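Local coordinates for protein ulvan Lyase-PL25 (Pseudoalteromonas sp. PLSV, PDB 5UAM) that cleaves ulvan, the sulfated cell-wall polysaccharide of green seaweeds, as a polysaccharide lyase of family PL25, at residues Tyr164-Phe178 / Tyr222-Ile234. Numbering follows the deposited sequence.
Sequences YNQAIKMDNGDIYLF and YAWAGKGQGDNII. With PO4 (phosphate ion), chain E.
Gln166 reaches from strand 165-169 to the backbone of strand 222-227 and grips it with both ends of its amide. Its NE2 donates to Ala223 O in a nearly straight bond (2.9 Å, 177°), while OE1 accepts from Ala225 N at 2.8 Å and also lies over one face of the Trp224 indole. With CG anti to the carbonyl carbon (chi1 -56°) and the chain extended beyond it, the amide is carried straight across the gap; His43, hydrogen-bonded to OE1 as well, further fixes its rotation. An alanine here would probably leave Ala223 O and Ala225 N without their side-chain mates and open a gap between the two strands.

Beside this clamp the packing is tight and apolar. Ala225 CB sits over a face of the Phe178 ring, 4.0 Å from its centroid, whereas Ile233 CD1 meets the same ring at its edge, 3.8 Å from Phe178 CZ. Ile168 CD1 fits against Gly226 CA, and Met170 lays SD on Ile233 CD1.

Toward the turns 170-173 and 229-232 the contact loosens into solvent: Asp171 OD2 and Asp231 OD1 stay 4.6 Å apart, bridged by a water that donates to both. At the other end Tyr164, the probable proton acceptor, and Tyr222, a probable substrate-binding residue, converge on a phosphate that Tyr222 OH holds through O2 at 2.6 Å; His99, His119, His184 and Arg180 complete this anion site.

The contact thus joins strands of adjacent beta-propeller blades, running nearly parallel (17°), each paired antiparallel with the next in its blade, 165-169 with 175-180 and 217-227 with 232-243, and Trp224 directed to strand 303-311.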
loop_
_atom_site.group_PDB
_atom_site.type_symbol
_atom_site.label_atom_id
_atom_site.label_comp_id
_atom_site.label_asym_id
_atom_site.label_seq_id
_atom_site.Cartn_x
_atom_site.Cartn_y
_atom_site.Cartn_z
ATOM N N TYR A 164 -3.029 5.441 -5.844
ATOM C CA TYR A 164 -2.048 4.713 -5.023
ATOM C C TYR A 164 -1.188 5.618 -4.143
ATOM O O TYR A 164 0.055 5.580 -4.197
ATOM C CB TYR A 164 -1.187 3.763 -5.849
ATOM C CG TYR A 164 -1.926 2.713 -6.625
ATOM C CD1 TYR A 164 -2.765 1.816 -5.993
ATOM C CD2 TYR A 164 -1.778 2.608 -7.999
ATOM C CE1 TYR A 164 -3.393 0.836 -6.708
ATOM C CE2 TYR A 164 -2.405 1.650 -8.719
ATOM C CZ TYR A 164 -3.216 0.766 -8.082
ATOM O OH TYR A 164 -3.845 -0.222 -8.798
ATOM N N ASN A 165 -1.846 6.379 -3.275
ATOM C CA ASN A 165 -1.171 7.348 -2.424
ATOM C C ASN A 165 -0.316 6.689 -1.356
ATOM O O ASN A 165 -0.776 5.810 -0.620
ATOM C CB ASN A 165 -2.191 8.203 -1.698
ATOM C CG ASN A 165 -3.015 9.011 -2.623
ATOM O OD1 ASN A 165 -2.491 9.693 -3.502
ATOM N ND2 ASN A 165 -4.329 8.992 -2.411
ATOM N N GLN A 166 0.908 7.178 -1.218
ATOM C CA GLN A 166 1.859 6.679 -0.247
ATOM C C GLN A 166 2.541 7.900 0.324
ATOM O O GLN A 166 3.179 8.653 -0.409
ATOM C CB GLN A 166 2.830 5.733 -0.940
ATOM C CG GLN A 166 2.082 4.629 -1.636
ATOM C CD GLN A 166 2.953 3.707 -2.398
ATOM O OE1 GLN A 166 3.890 3.139 -1.849
ATOM N NE2 GLN A 166 2.582 3.463 -3.644
ATOM N N ALA A 167 2.355 8.134 1.620
ATOM C CA ALA A 167 2.759 9.393 2.224
ATOM C C ALA A 167 3.885 9.169 3.217
ATOM O O ALA A 167 3.783 8.320 4.102
ATOM C CB ALA A 167 1.573 10.033 2.944
ATOM N N ILE A 168 4.943 9.974 3.094
ATOM C CA ILE A 168 6.141 9.831 3.915
ATOM C C ILE A 168 6.526 11.197 4.457
ATOM O O ILE A 168 6.562 12.178 3.711
ATOM C CB ILE A 168 7.298 9.224 3.103
ATOM C CG1 ILE A 168 6.861 7.863 2.565
ATOM C CG2 ILE A 168 8.554 9.086 3.968
ATOM C CD1 ILE A 168 7.892 7.201 1.699
ATOM N N LYS A 169 6.807 11.263 5.756
ATOM C CA LYS A 169 7.308 12.478 6.381
ATOM C C LYS A 169 8.746 12.250 6.822
ATOM O O LYS A 169 9.050 11.264 7.504
ATOM C CB LYS A 169 6.476 12.869 7.602
ATOM C CG LYS A 169 6.869 14.229 8.173
ATOM C CD LYS A 169 5.977 14.663 9.325
ATOM C CE LYS A 169 6.182 13.823 10.537
ATOM N NZ LYS A 169 5.449 14.430 11.723
ATOM N N MET A 170 9.626 13.175 6.470
ATOM C CA MET A 170 11.013 13.055 6.870
ATOM C C MET A 170 11.252 13.712 8.230
ATOM O O MET A 170 10.391 14.395 8.786
ATOM C CB MET A 170 11.913 13.684 5.812
ATOM C CG MET A 170 11.635 13.187 4.396
ATOM S SD MET A 170 11.616 11.387 4.218
ATOM C CE MET A 170 13.346 10.977 4.495
ATOM N N ASP A 171 12.466 13.505 8.761
ATOM C CA ASP A 171 12.771 14.017 10.092
ATOM C C ASP A 171 12.623 15.530 10.166
ATOM O O ASP A 171 12.281 16.069 11.225
ATOM C CB ASP A 171 14.180 13.601 10.523
ATOM C CG ASP A 171 14.325 12.100 10.726
ATOM O OD1 ASP A 171 13.298 11.403 10.844
ATOM O OD2 ASP A 171 15.484 11.621 10.776
ATOM N N ASN A 172 12.877 16.238 9.066
ATOM C CA ASN A 172 12.761 17.697 9.070
ATOM C C ASN A 172 11.328 18.175 8.850
ATOM O O ASN A 172 11.100 19.384 8.744
ATOM C CB ASN A 172 13.709 18.317 8.036
ATOM C CG ASN A 172 13.275 18.062 6.609
ATOM O OD1 ASN A 172 12.301 17.361 6.347
ATOM N ND2 ASN A 172 14.014 18.632 5.673
ATOM N N GLY A 173 10.364 17.264 8.778
ATOM C CA GLY A 173 8.980 17.607 8.576
ATOM C C GLY A 173 8.533 17.655 7.133
ATOM O O GLY A 173 7.331 17.794 6.889
ATOM N N ASP A 174 9.449 17.558 6.177
ATOM C CA ASP A 174 9.039 17.586 4.778
ATOM C C ASP A 174 8.177 16.370 4.469
ATOM O O ASP A 174 8.401 15.265 4.983
ATOM C CB ASP A 174 10.255 17.574 3.858
ATOM C CG ASP A 174 11.055 18.890 3.876
ATOM O OD1 ASP A 174 10.632 19.895 4.512
ATOM O OD2 ASP A 174 12.157 18.904 3.259
ATOM N N ILE A 175 7.189 16.584 3.609
ATOM C CA ILE A 175 6.192 15.573 3.270
ATOM C C ILE A 175 6.332 15.230 1.798
ATOM O O ILE A 175 6.360 16.128 0.937
ATOM C CB ILE A 175 4.771 16.067 3.572
ATOM C CG1 ILE A 175 4.584 16.187 5.087
ATOM C CG2 ILE A 175 3.736 15.140 2.951
ATOM C CD1 ILE A 175 3.411 17.019 5.458
ATOM N N TYR A 176 6.420 13.935 1.509
ATOM C CA TYR A 176 6.438 13.433 0.143
ATOM C C TYR A 176 5.235 12.536 -0.073
ATOM O O TYR A 176 5.025 11.584 0.686
ATOM C CB TYR A 176 7.714 12.633 -0.137
ATOM C CG TYR A 176 8.952 13.478 -0.103
ATOM C CD1 TYR A 176 9.575 13.811 1.096
ATOM C CD2 TYR A 176 9.515 13.964 -1.281
ATOM C CE1 TYR A 176 10.715 14.589 1.104
ATOM C CE2 TYR A 176 10.636 14.747 -1.276
ATOM C CZ TYR A 176 11.251 15.056 -0.084
ATOM O OH TYR A 176 12.383 15.841 -0.077
ATOM N N LEU A 177 4.463 12.824 -1.117
ATOM C CA LEU A 177 3.335 11.992 -1.512
ATOM C C LEU A 177 3.702 11.331 -2.829
ATOM O O LEU A 177 3.921 12.023 -3.824
ATOM C CB LEU A 177 2.047 12.805 -1.690
ATOM C CG LEU A 177 0.809 11.951 -1.961
ATOM C CD1 LEU A 177 0.404 11.196 -0.706
ATOM C CD2 LEU A 177 -0.346 12.858 -2.434
ATOM N N PHE A 178 3.792 10.006 -2.818
ATOM C CA PHE A 178 4.108 9.207 -3.995
ATOM C C PHE A 178 2.817 8.603 -4.540
ATOM O O PHE A 178 1.944 8.182 -3.778
ATOM C CB PHE A 178 5.062 8.069 -3.618
ATOM C CG PHE A 178 6.412 8.535 -3.227
ATOM C CD1 PHE A 178 6.627 8.983 -1.946
ATOM C CD2 PHE A 178 7.451 8.535 -4.131
ATOM C CE1 PHE A 178 7.854 9.421 -1.550
ATOM C CE2 PHE A 178 8.714 9.021 -3.744
ATOM C CZ PHE A 178 8.884 9.457 -2.448
ATOM N N TYR A 222 4.177 -0.401 -11.064
ATOM C CA TYR A 222 3.546 -0.313 -9.749
ATOM C C TYR A 222 4.647 -0.233 -8.703
ATOM O O TYR A 222 5.552 -1.073 -8.685
ATOM C CB TYR A 222 2.667 -1.542 -9.466
ATOM C CG TYR A 222 1.435 -1.594 -10.337
ATOM C CD1 TYR A 222 1.482 -2.223 -11.581
ATOM C CD2 TYR A 222 0.236 -1.022 -9.942
ATOM C CE1 TYR A 222 0.371 -2.261 -12.407
ATOM C CE2 TYR A 222 -0.869 -1.050 -10.747
ATOM C CZ TYR A 222 -0.816 -1.707 -11.984
ATOM O OH TYR A 222 -1.918 -1.740 -12.805
ATOM N N ALA A 223 4.575 0.771 -7.835
ATOM C CA ALA A 223 5.652 1.045 -6.891
ATOM C C ALA A 223 5.127 1.087 -5.464
ATOM O O ALA A 223 3.961 1.389 -5.216
ATOM C CB ALA A 223 6.328 2.392 -7.214
ATOM N N TRP A 224 6.019 0.787 -4.527
ATOM C CA TRP A 224 5.789 0.922 -3.099
ATOM C C TRP A 224 6.977 1.669 -2.519
ATOM O O TRP A 224 8.126 1.194 -2.598
ATOM C CB TRP A 224 5.643 -0.443 -2.437
ATOM C CG TRP A 224 5.060 -0.448 -1.052
ATOM C CD1 TRP A 224 3.749 -0.658 -0.719
ATOM C CD2 TRP A 224 5.755 -0.249 0.187
ATOM N NE1 TRP A 224 3.589 -0.622 0.638
ATOM C CE2 TRP A 224 4.809 -0.374 1.218
ATOM C CE3 TRP A 224 7.089 0.006 0.527
ATOM C CZ2 TRP A 224 5.150 -0.236 2.558
ATOM C CZ3 TRP A 224 7.409 0.140 1.864
ATOM C CH2 TRP A 224 6.464 0.024 2.844
ATOM N N ALA A 225 6.702 2.839 -1.955
ATOM C CA ALA A 225 7.719 3.696 -1.375
ATOM C C ALA A 225 7.582 3.718 0.131
ATOM O O ALA A 225 6.477 3.856 0.664
ATOM C CB ALA A 225 7.572 5.121 -1.899
ATOM N N GLY A 226 8.708 3.614 0.836
ATOM C CA GLY A 226 8.716 3.671 2.280
ATOM C C GLY A 226 9.988 4.311 2.790
ATOM O O GLY A 226 10.908 4.598 2.026
ATOM N N LYS A 227 10.036 4.525 4.098
ATOM C CA LYS A 227 11.236 5.066 4.715
ATOM C C LYS A 227 12.389 4.090 4.615
ATOM O O LYS A 227 12.227 2.870 4.744
ATOM C CB LYS A 227 10.977 5.334 6.184
ATOM C CG LYS A 227 10.389 6.677 6.431
ATOM C CD LYS A 227 11.471 7.737 6.431
ATOM C CE LYS A 227 10.975 9.002 7.094
ATOM N NZ LYS A 227 10.650 8.807 8.531
ATOM N N GLY A 228 13.565 4.640 4.370
ATOM C CA GLY A 228 14.808 3.941 4.527
ATOM C C GLY A 228 15.467 4.350 5.820
ATOM O O GLY A 228 14.804 4.556 6.840
ATOM N N GLN A 229 16.778 4.507 5.780
ATOM C CA GLN A 229 17.486 5.024 6.930
ATOM C C GLN A 229 17.980 6.427 6.611
ATOM O O GLN A 229 18.132 6.793 5.442
ATOM C CB GLN A 229 18.589 4.043 7.365
ATOM C CG GLN A 229 17.931 2.763 7.955
ATOM C CD GLN A 229 18.822 1.530 8.030
ATOM O OE1 GLN A 229 20.022 1.613 7.819
ATOM N NE2 GLN A 229 18.221 0.370 8.356
ATOM N N GLY A 230 18.120 7.230 7.660
ATOM C CA GLY A 230 18.614 8.589 7.484
ATOM C C GLY A 230 17.600 9.427 6.738
ATOM O O GLY A 230 16.413 9.471 7.084
ATOM N N ASP A 231 18.061 10.097 5.687
ATOM C CA ASP A 231 17.175 10.903 4.862
ATOM C C ASP A 231 16.789 10.200 3.573
ATOM O O ASP A 231 16.383 10.856 2.615
ATOM C CB ASP A 231 17.799 12.268 4.589
ATOM C CG ASP A 231 17.943 13.091 5.855
ATOM O OD1 ASP A 231 17.004 13.092 6.700
ATOM O OD2 ASP A 231 19.004 13.710 6.005
ATOM N N ASN A 232 16.834 8.870 3.551
ATOM C CA ASN A 232 16.503 8.122 2.351
ATOM C C ASN A 232 15.087 7.559 2.395
ATOM O O ASN A 232 14.560 7.203 3.454
ATOM C CB ASN A 232 17.468 6.959 2.168
ATOM C CG ASN A 232 18.879 7.428 1.980
ATOM O OD1 ASN A 232 19.117 8.354 1.214
ATOM N ND2 ASN A 232 19.815 6.832 2.712
ATOM N N ILE A 233 14.488 7.503 1.211
ATOM C CA ILE A 233 13.255 6.784 0.926
ATOM C C ILE A 233 13.619 5.640 -0.005
ATOM O O ILE A 233 14.458 5.801 -0.895
ATOM C CB ILE A 233 12.232 7.742 0.283
ATOM C CG1 ILE A 233 11.701 8.708 1.353
ATOM C CG2 ILE A 233 11.103 6.987 -0.448
ATOM C CD1 ILE A 233 10.855 9.846 0.790
ATOM N N ILE A 234 13.023 4.474 0.208
ATOM C CA ILE A 234 13.312 3.295 -0.599
ATOM C C ILE A 234 12.056 2.912 -1.368
ATOM O O ILE A 234 10.933 3.150 -0.908
ATOM C CB ILE A 234 13.852 2.120 0.247
ATOM C CG1 ILE A 234 12.869 1.684 1.320
ATOM C CG2 ILE A 234 15.222 2.493 0.829
ATOM C CD1 ILE A 234 13.284 0.395 2.020
HETATM P P PO4 E . -5.282 -0.362 -11.797
HETATM O O1 PO4 E . -5.768 -1.085 -13.038
HETATM O O2 PO4 E . -3.810 -0.293 -11.784
HETATM O O3 PO4 E . -5.776 -1.192 -10.636
HETATM O O4 PO4 E . -5.869 1.045 -11.818
HETATM O O HOH W 1 14.522 11.893 7.572
HETATM O O HOH W 2 17.669 12.494 9.413
HETATM O O HOH W 3 14.872 15.277 6.916
#